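Local structure of PcyX_EBK42635 (5OWG) at residues A[32-37]-A[58-62]; A[72-78]-A[93-99]; A[89-94]-A[106-111]. The protein probably reduces biliverdin IXα to phycoerythrobilin by a four-electron reaction that takes its electrons from ferredoxin. The contacts are given in a common frame with arbitrary orientation. Numbering follows the deposited sequence.

Interaction 1 (A[32-37]-A[58-62])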
loop_
_atom_site.group_PDB
_atom_site.type_symbol
_atom_site.label_atom_id
_atom_site.label_comp_id
_atom_site.label_asym_id
_atom_site.label_seq_id
_atom_site.Cartn_x
_atom_site.Cartn_y
_atom_site.Cartn_z
ATOM N N TYR A 32 -1.420 -9.523 -10.370
ATOM C CA TYR A 32 -0.285 -10.095 -11.076
ATOM C C TYR A 32 0.735 -10.574 -10.053
ATOM O O TYR A 32 0.713 -10.167 -8.888
ATOM C CB TYR A 32 0.356 -9.081 -12.035
ATOM C CG TYR A 32 1.095 -7.968 -11.337
ATOM C CD1 TYR A 32 0.417 -6.859 -10.847
ATOM C CD2 TYR A 32 2.471 -8.023 -11.167
ATOM C CE1 TYR A 32 1.089 -5.837 -10.208
ATOM C CE2 TYR A 32 3.153 -7.007 -10.527
ATOM C CZ TYR A 32 2.457 -5.916 -10.049
ATOM O OH TYR A 32 3.128 -4.901 -9.412
ATOM N N ASN A 33 1.632 -11.448 -10.501
ATOM C CA ASN A 33 2.675 -12.009 -9.645
ATOM C C ASN A 33 3.950 -11.205 -9.868
ATOM O O ASN A 33 4.617 -11.351 -10.895
ATOM C CB ASN A 33 2.888 -13.489 -9.946
ATOM C CG ASN A 33 1.654 -14.327 -9.668
ATOM O OD1 ASN A 33 1.171 -15.048 -10.541
ATOM N ND2 ASN A 33 1.138 -14.238 -8.446
ATOM N N GLU A 34 4.292 -10.361 -8.901
ATOM C CA GLU A 34 5.486 -9.533 -9.025
ATOM C C GLU A 34 6.729 -10.377 -8.760
ATOM O O GLU A 34 6.759 -11.132 -7.784
ATOM C CB GLU A 34 5.434 -8.358 -8.052
ATOM C CG GLU A 34 6.593 -7.384 -8.211
ATOM C CD GLU A 34 6.488 -6.187 -7.283
ATOM O OE1 GLU A 34 6.665 -6.363 -6.059
ATOM O OE2 GLU A 34 6.226 -5.072 -7.778
ATOM N N PRO A 35 7.764 -10.282 -9.597
ATOM C CA PRO A 35 8.977 -11.074 -9.359
ATOM C C PRO A 35 9.544 -10.834 -7.967
ATOM O O PRO A 35 9.711 -9.692 -7.532
ATOM C CB PRO A 35 9.935 -10.585 -10.451
ATOM C CG PRO A 35 9.060 -10.060 -11.521
ATOM C CD PRO A 35 7.859 -9.489 -10.835
ATOM N N GLY A 36 9.848 -11.928 -7.267
ATOM C CA GLY A 36 10.431 -11.881 -5.948
ATOM C C GLY A 36 9.432 -12.003 -4.813
ATOM O O GLY A 36 9.805 -12.441 -3.717
ATOM N N MET A 37 8.171 -11.632 -5.048
ATOM C CA MET A 37 7.189 -11.610 -3.971
ATOM C C MET A 37 6.838 -13.005 -3.471
ATOM O O MET A 37 6.373 -13.139 -2.334
ATOM C CB MET A 37 5.915 -10.900 -4.429
ATOM C CG MET A 37 5.016 -10.463 -3.280
ATOM S SD MET A 37 5.706 -9.073 -2.366
ATOM C CE MET A 37 5.476 -7.738 -3.540
ATOM N N ARG A 58 0.436 1.721 -11.993
ATOM C CA ARG A 58 1.469 0.733 -12.284
ATOM C C ARG A 58 1.602 -0.297 -11.172
ATOM O O ARG A 58 1.942 -1.455 -11.445
ATOM C CB ARG A 58 2.818 1.417 -12.529
ATOM C CG ARG A 58 3.468 2.043 -11.301
ATOM C CD ARG A 58 4.884 2.498 -11.619
ATOM N NE ARG A 58 5.525 3.140 -10.473
ATOM C CZ ARG A 58 6.215 2.500 -9.533
ATOM N NH1 ARG A 58 6.371 1.183 -9.581
ATOM N NH2 ARG A 58 6.754 3.184 -8.533
ATOM N N ARG A 59 1.341 0.088 -9.924
ATOM C CA ARG A 59 1.531 -0.841 -8.817
ATOM C C ARG A 59 0.566 -0.536 -7.682
ATOM O O ARG A 59 0.466 0.608 -7.225
ATOM C CB ARG A 59 2.975 -0.795 -8.311
ATOM C CG ARG A 59 3.280 -1.843 -7.257
ATOM C CD ARG A 59 4.765 -1.912 -6.945
ATOM N NE ARG A 59 5.093 -3.047 -6.083
ATOM C CZ ARG A 59 5.155 -3.001 -4.754
ATOM N NH1 ARG A 59 4.913 -1.869 -4.104
ATOM N NH2 ARG A 59 5.462 -4.094 -4.070
ATOM N N ALA A 60 -0.139 -1.574 -7.238
ATOM C CA ALA A 60 -0.987 -1.533 -6.052
ATOM C C ALA A 60 -0.656 -2.763 -5.224
ATOM O O ALA A 60 -0.807 -3.888 -5.706
ATOM C CB ALA A 60 -2.471 -1.515 -6.428
ATOM N N HIS A 61 -0.212 -2.556 -3.985
ATOM C CA HIS A 61 0.424 -3.606 -3.197
ATOM C C HIS A 61 -0.276 -3.730 -1.854
ATOM O O HIS A 61 -0.348 -2.754 -1.100
ATOM C CB HIS A 61 1.913 -3.299 -3.007
ATOM C CG HIS A 61 2.635 -4.279 -2.136
ATOM N ND1 HIS A 61 3.792 -3.957 -1.460
ATOM C CD2 HIS A 61 2.374 -5.575 -1.840
ATOM C CE1 HIS A 61 4.210 -5.008 -0.779
ATOM N NE2 HIS A 61 3.369 -6.004 -0.993
ATOM N N LEU A 62 -0.775 -4.926 -1.552
ATOM C CA LEU A 62 -1.417 -5.219 -0.275
ATOM C C LEU A 62 -0.525 -6.166 0.514
ATOM O O LEU A 62 -0.293 -7.304 0.091
ATOM C CB LEU A 62 -2.803 -5.833 -0.477
ATOM C CG LEU A 62 -3.551 -6.203 0.810
ATOM C CD1 LEU A 62 -3.956 -4.953 1.580
ATOM C CD2 LEU A 62 -4.762 -7.070 0.505
#
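Arg-59 is the hub that ties the loop 32-37 to residues 58-62 of strand 57-67. Its extended side chain suits the role: Glu-34 CA and Arg-59 CA are 9.6 Å apart, and the guanidinium spans the gap. It forms a two-pronged salt bridge, Arg-59 NE giving a hydrogen bond to Glu-34 OE2 at 2.9 Å and Arg-59 NH2 one to Glu-34 OE1 at 3.2 Å. Tyr-32 points the end of its ring at the aliphatic part of the arginine, Tyr-32 OH lying 3.7 Å from Arg-59 CG. A classic beta bulge, Arg-58 and Arg-59 both facing Phe-81, interrupts strand 57-67 of the antiparallel sheet here, while the loop makes a type II turn from Glu-34 to Met-37, with Gly-36 at positive phi and Met-37 N bonded to Glu-34 O at 3.1 Å. From there flexible Met-37 reaches inward, its CE 3.7 Å from Arg-59 NH2 and 4.1 Å from the centroid of the His-61 ring, over one face as a CH-pi contact.

Interaction 2 (A[72-78]-A[93-99]); sequences GLWMAHL and FDIIAGE
Residues 73-78 and 93-96 are extended, adjacent antiparallel strands; the axes of these short segments approach to 4.9 Å at 174°. Two pairs are hydrogen-bonded: Ala-76/Ile-95 (Ala-76 N to Ile-95 O 3.0 Å, Ile-95 N to Ala-76 O 3.2 Å) and Leu-78/Phe-93 (Leu-78 N to Phe-93 O 2.9 Å, Phe-93 N to Leu-78 O 2.8 Å). Met-75/Ile-96 and His-77/Asp-94 are non-hydrogen-bonded. Trp-74 O accepts Gly-98 N (3.1 Å) and, weakly, Ala-97 N (3.3 Å), as the chain leaves the strand at Ala-97 (psi -52°). Gly-98 (phi 78°, psi -110°) brings its CA within 3.4 Å of Leu-73 CA; a CB there would clash with Leu-73 CD2.

On one face Met-75 (ppp) sets its CB 3.6 Å from CD1 of Ile-96 (tp), which is 4.4 Å from CD1 of Leu-73 (mt). His-77 (chi1 t, chi2 89°) presents its ring edge to Asp-94 (chi1 m), and His-77 ND1 gives Asp-94 OD1 a very short 2.3 Å hydrogen bond. The other face is apolar: Trp-74 (chi1 t, chi2 103°) sets CZ3 4.1 Å from CG2 of Ile-95 (tp), which is also 4.1 Å from CB of Ala-76, small enough to admit Trp-17 of helix 14-28; Leu-78 (tp) and Phe-93 (chi1 t) pair CB to CB at 4.4 Å. In this beta hairpin the face carrying His-77 and Asp-94 probably looks into the bilin pocket, as in related bilin reductases.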
loop_
_atom_site.group_PDB
_atom_site.type_symbol
_atom_site.label_atom_id
_atom_site.label_comp_id
_atom_site.label_asym_id
_atom_site.label_seq_id
_atom_site.Cartn_x
_atom_site.Cartn_y
_atom_site.Cartn_z
ATOM N N GLY A 72 0.894 -11.598 19.554
ATOM C CA GLY A 72 -0.360 -11.682 18.826
ATOM C C GLY A 72 -0.756 -10.365 18.188
ATOM O O GLY A 72 -1.513 -9.591 18.773
ATOM N N LEU A 73 -0.255 -10.116 16.983
ATOM C CA LEU A 73 -0.476 -8.852 16.294
ATOM C C LEU A 73 -1.110 -9.093 14.925
ATOM O O LEU A 73 -1.345 -10.228 14.501
ATOM C CB LEU A 73 0.836 -8.071 16.156
ATOM C CG LEU A 73 1.450 -7.513 17.444
ATOM C CD1 LEU A 73 2.707 -6.722 17.122
ATOM C CD2 LEU A 73 0.465 -6.642 18.217
ATOM N N TRP A 74 -1.382 -7.986 14.239
ATOM C CA TRP A 74 -2.069 -7.986 12.950
ATOM C C TRP A 74 -1.828 -6.624 12.329
ATOM O O TRP A 74 -2.198 -5.605 12.921
ATOM C CB TRP A 74 -3.569 -8.243 13.106
ATOM C CG TRP A 74 -4.273 -8.500 11.801
ATOM C CD1 TRP A 74 -4.676 -9.711 11.319
ATOM C CD2 TRP A 74 -4.655 -7.529 10.813
ATOM N NE1 TRP A 74 -5.283 -9.558 10.097
ATOM C CE2 TRP A 74 -5.283 -8.229 9.763
ATOM C CE3 TRP A 74 -4.526 -6.139 10.716
ATOM C CZ2 TRP A 74 -5.782 -7.587 8.631
ATOM C CZ3 TRP A 74 -5.021 -5.504 9.588
ATOM C CH2 TRP A 74 -5.642 -6.228 8.562
ATOM N N MET A 75 -1.214 -6.601 11.152
ATOM C CA MET A 75 -0.898 -5.347 10.492
ATOM C C MET A 75 -1.250 -5.465 9.019
ATOM O O MET A 75 -1.426 -6.562 8.484
ATOM C CB MET A 75 0.583 -4.977 10.673
ATOM C CG MET A 75 1.536 -5.535 9.619
ATOM S SD MET A 75 1.563 -4.645 8.044
ATOM C CE MET A 75 2.037 -2.997 8.556
ATOM N N ALA A 76 -1.354 -4.312 8.368
ATOM C CA ALA A 76 -1.627 -4.275 6.943
ATOM C C ALA A 76 -0.984 -3.032 6.350
ATOM O O ALA A 76 -0.883 -1.990 7.004
ATOM C CB ALA A 76 -3.132 -4.289 6.652
ATOM N N HIS A 77 -0.545 -3.162 5.103
ATOM C CA HIS A 77 0.060 -2.069 4.360
ATOM C C HIS A 77 -0.524 -2.068 2.958
ATOM O O HIS A 77 -0.642 -3.122 2.329
ATOM C CB HIS A 77 1.588 -2.211 4.315
ATOM C CG HIS A 77 2.251 -1.349 3.287
ATOM N ND1 HIS A 77 2.665 -0.062 3.552
ATOM C CD2 HIS A 77 2.581 -1.592 1.996
ATOM C CE1 HIS A 77 3.218 0.453 2.468
ATOM N NE2 HIS A 77 3.179 -0.454 1.510
ATOM N N LEU A 78 -0.904 -0.886 2.480
ATOM C CA LEU A 78 -1.535 -0.747 1.173
ATOM C C LEU A 78 -1.018 0.525 0.523
ATOM O O LEU A 78 -1.146 1.612 1.094
ATOM C CB LEU A 78 -3.063 -0.717 1.297
ATOM C CG LEU A 78 -3.851 -0.610 -0.012
ATOM C CD1 LEU A 78 -3.640 -1.833 -0.895
ATOM C CD2 LEU A 78 -5.329 -0.418 0.274
ATOM N N PHE A 93 -1.898 3.550 3.013
ATOM C CA PHE A 93 -2.641 3.217 4.221
ATOM C C PHE A 93 -1.840 2.187 4.998
ATOM O O PHE A 93 -1.504 1.126 4.461
ATOM C CB PHE A 93 -4.036 2.678 3.895
ATOM C CG PHE A 93 -4.867 2.370 5.112
ATOM C CD1 PHE A 93 -5.569 3.370 5.764
ATOM C CD2 PHE A 93 -4.942 1.080 5.603
ATOM C CE1 PHE A 93 -6.332 3.088 6.882
ATOM C CE2 PHE A 93 -5.706 0.791 6.721
ATOM C CZ PHE A 93 -6.401 1.796 7.360
ATOM N N ASP A 94 -1.530 2.503 6.252
ATOM C CA ASP A 94 -0.755 1.622 7.116
ATOM C C ASP A 94 -1.426 1.580 8.477
ATOM O O ASP A 94 -1.617 2.624 9.112
ATOM C CB ASP A 94 0.696 2.096 7.236
ATOM C CG ASP A 94 1.452 1.995 5.925
ATOM O OD1 ASP A 94 1.482 0.892 5.343
ATOM O OD2 ASP A 94 2.006 3.020 5.476
ATOM N N ILE A 95 -1.786 0.379 8.920
ATOM C CA ILE A 95 -2.436 0.171 10.206
ATOM C C ILE A 95 -1.733 -0.977 10.916
ATOM O O ILE A 95 -1.576 -2.064 10.347
ATOM C CB ILE A 95 -3.946 -0.116 10.047
ATOM C CG1 ILE A 95 -4.675 0.108 11.371
ATOM C CG2 ILE A 95 -4.200 -1.528 9.520
ATOM C CD1 ILE A 95 -5.039 1.548 11.603
ATOM N N ILE A 96 -1.280 -0.724 12.140
ATOM C CA ILE A 96 -0.790 -1.763 13.039
ATOM C C ILE A 96 -1.607 -1.681 14.318
ATOM O O ILE A 96 -1.683 -0.620 14.947
ATOM C CB ILE A 96 0.715 -1.618 13.337
ATOM C CG1 ILE A 96 1.152 -2.601 14.432
ATOM C CG2 ILE A 96 1.043 -0.192 13.761
ATOM C CD1 ILE A 96 0.881 -4.060 14.111
ATOM N N ALA A 97 -2.215 -2.801 14.699
ATOM C CA ALA A 97 -3.068 -2.841 15.877
ATOM C C ALA A 97 -2.875 -4.158 16.605
ATOM O O ALA A 97 -2.605 -4.183 17.809
ATOM C CB ALA A 97 -4.537 -2.670 15.488
ATOM N N GLY A 98 -2.997 -5.256 15.870
ATOM C CA GLY A 98 -3.017 -6.561 16.487
ATOM C C GLY A 98 -4.364 -6.869 17.092
ATOM O O GLY A 98 -5.348 -7.062 16.373
ATOM N N GLU A 99 -4.420 -6.895 18.417
ATOM C CA GLU A 99 -5.638 -7.217 19.136
ATOM C C GLU A 99 -5.830 -6.218 20.263
ATOM O O GLU A 99 -4.869 -5.849 20.945
ATOM C CB GLU A 99 -5.581 -8.643 19.690
ATOM C CG GLU A 99 -5.327 -9.694 18.624
ATOM C CD GLU A 99 -6.499 -9.847 17.677
ATOM O OE1 GLU A 99 -7.469 -10.543 18.039
ATOM O OE2 GLU A 99 -6.457 -9.267 16.572
#

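Interaction 3 (A[89-94]-A[106-111])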
loop_
_atom_site.group_PDB
_atom_site.type_symbol
_atom_site.label_atom_id
_atom_site.label_comp_id
_atom_site.label_asym_id
_atom_site.label_seq_id
_atom_site.Cartn_x
_atom_site.Cartn_y
_atom_site.Cartn_z
ATOM N N PRO A 89 -0.807 11.900 -6.665
ATOM C CA PRO A 89 -0.226 11.503 -5.377
ATOM C C PRO A 89 -0.093 9.994 -5.238
ATOM O O PRO A 89 -0.242 9.252 -6.214
ATOM C CB PRO A 89 -1.216 12.081 -4.358
ATOM C CG PRO A 89 -2.511 12.135 -5.084
ATOM C CD PRO A 89 -2.176 12.423 -6.520
ATOM N N ILE A 90 0.190 9.535 -4.022
ATOM C CA ILE A 90 0.349 8.120 -3.718
ATOM C C ILE A 90 -0.610 7.783 -2.585
ATOM O O ILE A 90 -0.449 8.275 -1.460
ATOM C CB ILE A 90 1.796 7.775 -3.335
ATOM C CG1 ILE A 90 2.735 7.996 -4.524
ATOM C CG2 ILE A 90 1.904 6.330 -2.844
ATOM C CD1 ILE A 90 4.187 8.164 -4.123
ATOM N N TYR A 91 -1.611 6.956 -2.877
ATOM C CA TYR A 91 -2.430 6.381 -1.819
ATOM C C TYR A 91 -1.552 5.535 -0.910
ATOM O O TYR A 91 -0.802 4.674 -1.379
ATOM C CB TYR A 91 -3.551 5.527 -2.414
ATOM C CG TYR A 91 -4.462 4.867 -1.396
ATOM C CD1 TYR A 91 -4.086 3.695 -0.748
ATOM C CD2 TYR A 91 -5.708 5.404 -1.102
ATOM C CE1 TYR A 91 -4.920 3.087 0.175
ATOM C CE2 TYR A 91 -6.549 4.804 -0.182
ATOM C CZ TYR A 91 -6.150 3.646 0.452
ATOM O OH TYR A 91 -6.984 3.045 1.367
ATOM N N GLY A 92 -1.639 5.788 0.389
ATOM C CA GLY A 92 -0.900 5.010 1.356
ATOM C C GLY A 92 -1.727 4.803 2.602
ATOM O O GLY A 92 -2.234 5.768 3.176
ATOM N N PHE A 93 -1.898 3.550 3.013
ATOM C CA PHE A 93 -2.641 3.217 4.221
ATOM C C PHE A 93 -1.840 2.187 4.998
ATOM O O PHE A 93 -1.504 1.126 4.461
ATOM C CB PHE A 93 -4.036 2.678 3.895
ATOM C CG PHE A 93 -4.867 2.370 5.112
ATOM C CD1 PHE A 93 -5.569 3.370 5.764
ATOM C CD2 PHE A 93 -4.942 1.080 5.603
ATOM C CE1 PHE A 93 -6.332 3.088 6.882
ATOM C CE2 PHE A 93 -5.706 0.791 6.721
ATOM C CZ PHE A 93 -6.401 1.796 7.360
ATOM N N ASP A 94 -1.530 2.503 6.252
ATOM C CA ASP A 94 -0.755 1.622 7.116
ATOM C C ASP A 94 -1.426 1.580 8.477
ATOM O O ASP A 94 -1.617 2.624 9.112
ATOM C CB ASP A 94 0.696 2.096 7.236
ATOM C CG ASP A 94 1.452 1.995 5.925
ATOM O OD1 ASP A 94 1.482 0.892 5.343
ATOM O OD2 ASP A 94 2.006 3.020 5.476
ATOM N N PHE A 106 -1.862 5.256 9.675
ATOM C CA PHE A 106 -1.376 6.262 8.743
ATOM C C PHE A 106 -2.172 6.184 7.452
ATOM O O PHE A 106 -2.522 5.091 6.997
ATOM C CB PHE A 106 0.117 6.070 8.449
ATOM C CG PHE A 106 0.624 6.913 7.318
ATOM C CD1 PHE A 106 0.949 8.242 7.521
ATOM C CD2 PHE A 106 0.780 6.374 6.050
ATOM C CE1 PHE A 106 1.418 9.023 6.481
ATOM C CE2 PHE A 106 1.249 7.149 5.006
ATOM C CZ PHE A 106 1.569 8.476 5.223
ATOM N N HIS A 107 -2.455 7.346 6.865
ATOM C CA HIS A 107 -3.189 7.397 5.610
ATOM C C HIS A 107 -3.158 8.812 5.056
ATOM O O HIS A 107 -3.383 9.774 5.793
ATOM C CB HIS A 107 -4.642 6.937 5.790
ATOM C CG HIS A 107 -5.446 6.971 4.526
ATOM N ND1 HIS A 107 -6.019 8.126 4.039
ATOM C CD2 HIS A 107 -5.775 5.991 3.650
ATOM C CE1 HIS A 107 -6.663 7.858 2.917
ATOM N NE2 HIS A 107 -6.531 6.569 2.659
ATOM N N ASP A 108 -2.885 8.926 3.758
ATOM C CA ASP A 108 -2.979 10.195 3.044
ATOM C C ASP A 108 -2.681 9.930 1.573
ATOM O O ASP A 108 -2.252 8.837 1.190
ATOM C CB ASP A 108 -2.020 11.256 3.587
ATOM C CG ASP A 108 -0.602 11.071 3.084
ATOM O OD1 ASP A 108 -0.113 9.922 3.089
ATOM O OD2 ASP A 108 0.019 12.074 2.674
ATOM N N PHE A 109 -2.925 10.951 0.750
ATOM C CA PHE A 109 -2.545 10.929 -0.663
ATOM C C PHE A 109 -1.271 11.759 -0.803
ATOM O O PHE A 109 -1.296 12.944 -1.137
ATOM C CB PHE A 109 -3.667 11.470 -1.547
ATOM C CG PHE A 109 -4.895 10.596 -1.598
ATOM C CD1 PHE A 109 -5.010 9.465 -0.807
ATOM C CD2 PHE A 109 -5.936 10.912 -2.456
ATOM C CE1 PHE A 109 -6.143 8.675 -0.866
ATOM C CE2 PHE A 109 -7.067 10.126 -2.521
ATOM C CZ PHE A 109 -7.171 9.004 -1.726
ATOM N N SER A 110 -0.141 11.117 -0.538
ATOM C CA SER A 110 1.132 11.822 -0.551
ATOM C C SER A 110 1.422 12.341 -1.958
ATOM O O SER A 110 1.358 11.567 -2.922
ATOM C CB SER A 110 2.253 10.895 -0.085
ATOM O OG SER A 110 1.974 10.377 1.206
ATOM N N PRO A 111 1.751 13.634 -2.123
ATOM C CA PRO A 111 1.945 14.167 -3.474
ATOM C C PRO A 111 3.355 13.937 -4.015
ATOM O O PRO A 111 4.318 14.381 -3.392
ATOM C CB PRO A 111 1.663 15.661 -3.299
ATOM C CG PRO A 111 1.926 15.953 -1.834
ATOM C CD PRO A 111 2.084 14.642 -1.101
#
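Pro-89, with no amide hydrogen, precedes the ladder and makes its contact by packing: Pro-89 CB lies 3.8 Å from Phe-109 CB, with helix 118-121 against both. At Ile-90 the antiparallel ladder starts, Ile-90 N to Ser-110 O at 2.6 Å and Ser-110 N to Ile-90 O at 3.0 Å; its branched side chain, apt for a strand, meets Tyr-199 of helix 189-204. Tyr-91 turns to the other face, where its ring face receives the edge of His-107 in an offset edge-to-face pair (centroids 5.0 Å, planes at 86°), with Phe-109 rim to rim, Tyr-91 CD2 to Phe-109 CE1 3.3 Å. Its hydroxyl bonds to Ala-169 O. Gly-92, lacking a side chain, pairs with Asp-108, Gly-92 N to Asp-108 O 3.2 Å. Phe-93 continues the row, Phe-93 CD1 lying 3.4 Å from His-107 CD2. Asp-94 makes these segments' last pair, Asp-94 N to Phe-106 O 2.9 Å and Phe-106 N to Asp-94 O 2.7 Å; Asp-94 OD1 accepts a hydrogen bond from His-77 ND1, and the ladder continues to Ile-96 and Gly-104. The aromatic cluster lies under helix 161-179, and the hairpin forms one margin of the alpha/beta/alpha sandwich that characterises ferredoxin-dependent bilin reductases.

The three contacts span one six-stranded antiparallel sheet whose strands follow in chain order. Interaction 1 brings the loop after the outermost strand 30-32 onto strand 57-67; interaction 2 pairs strands 73-82 and 90-96; interaction 3 pairs 90-96 with 104-110 at the opposite margin. Interaction 1 closes before the others open, whereas interactions 2 and 3 cross along the chain and share Phe-93 and Asp-94. Their centres are about 19 Å (1 and 2), 18 Å (1 and 3) and 16 Å (2 and 3) apart. Leu-78 connects them, touching His-61 and Tyr-91. The meander thus forms a continuous platform with helices on both faces and, as in related bilin reductases, one face of it probably lines the bilin pocket.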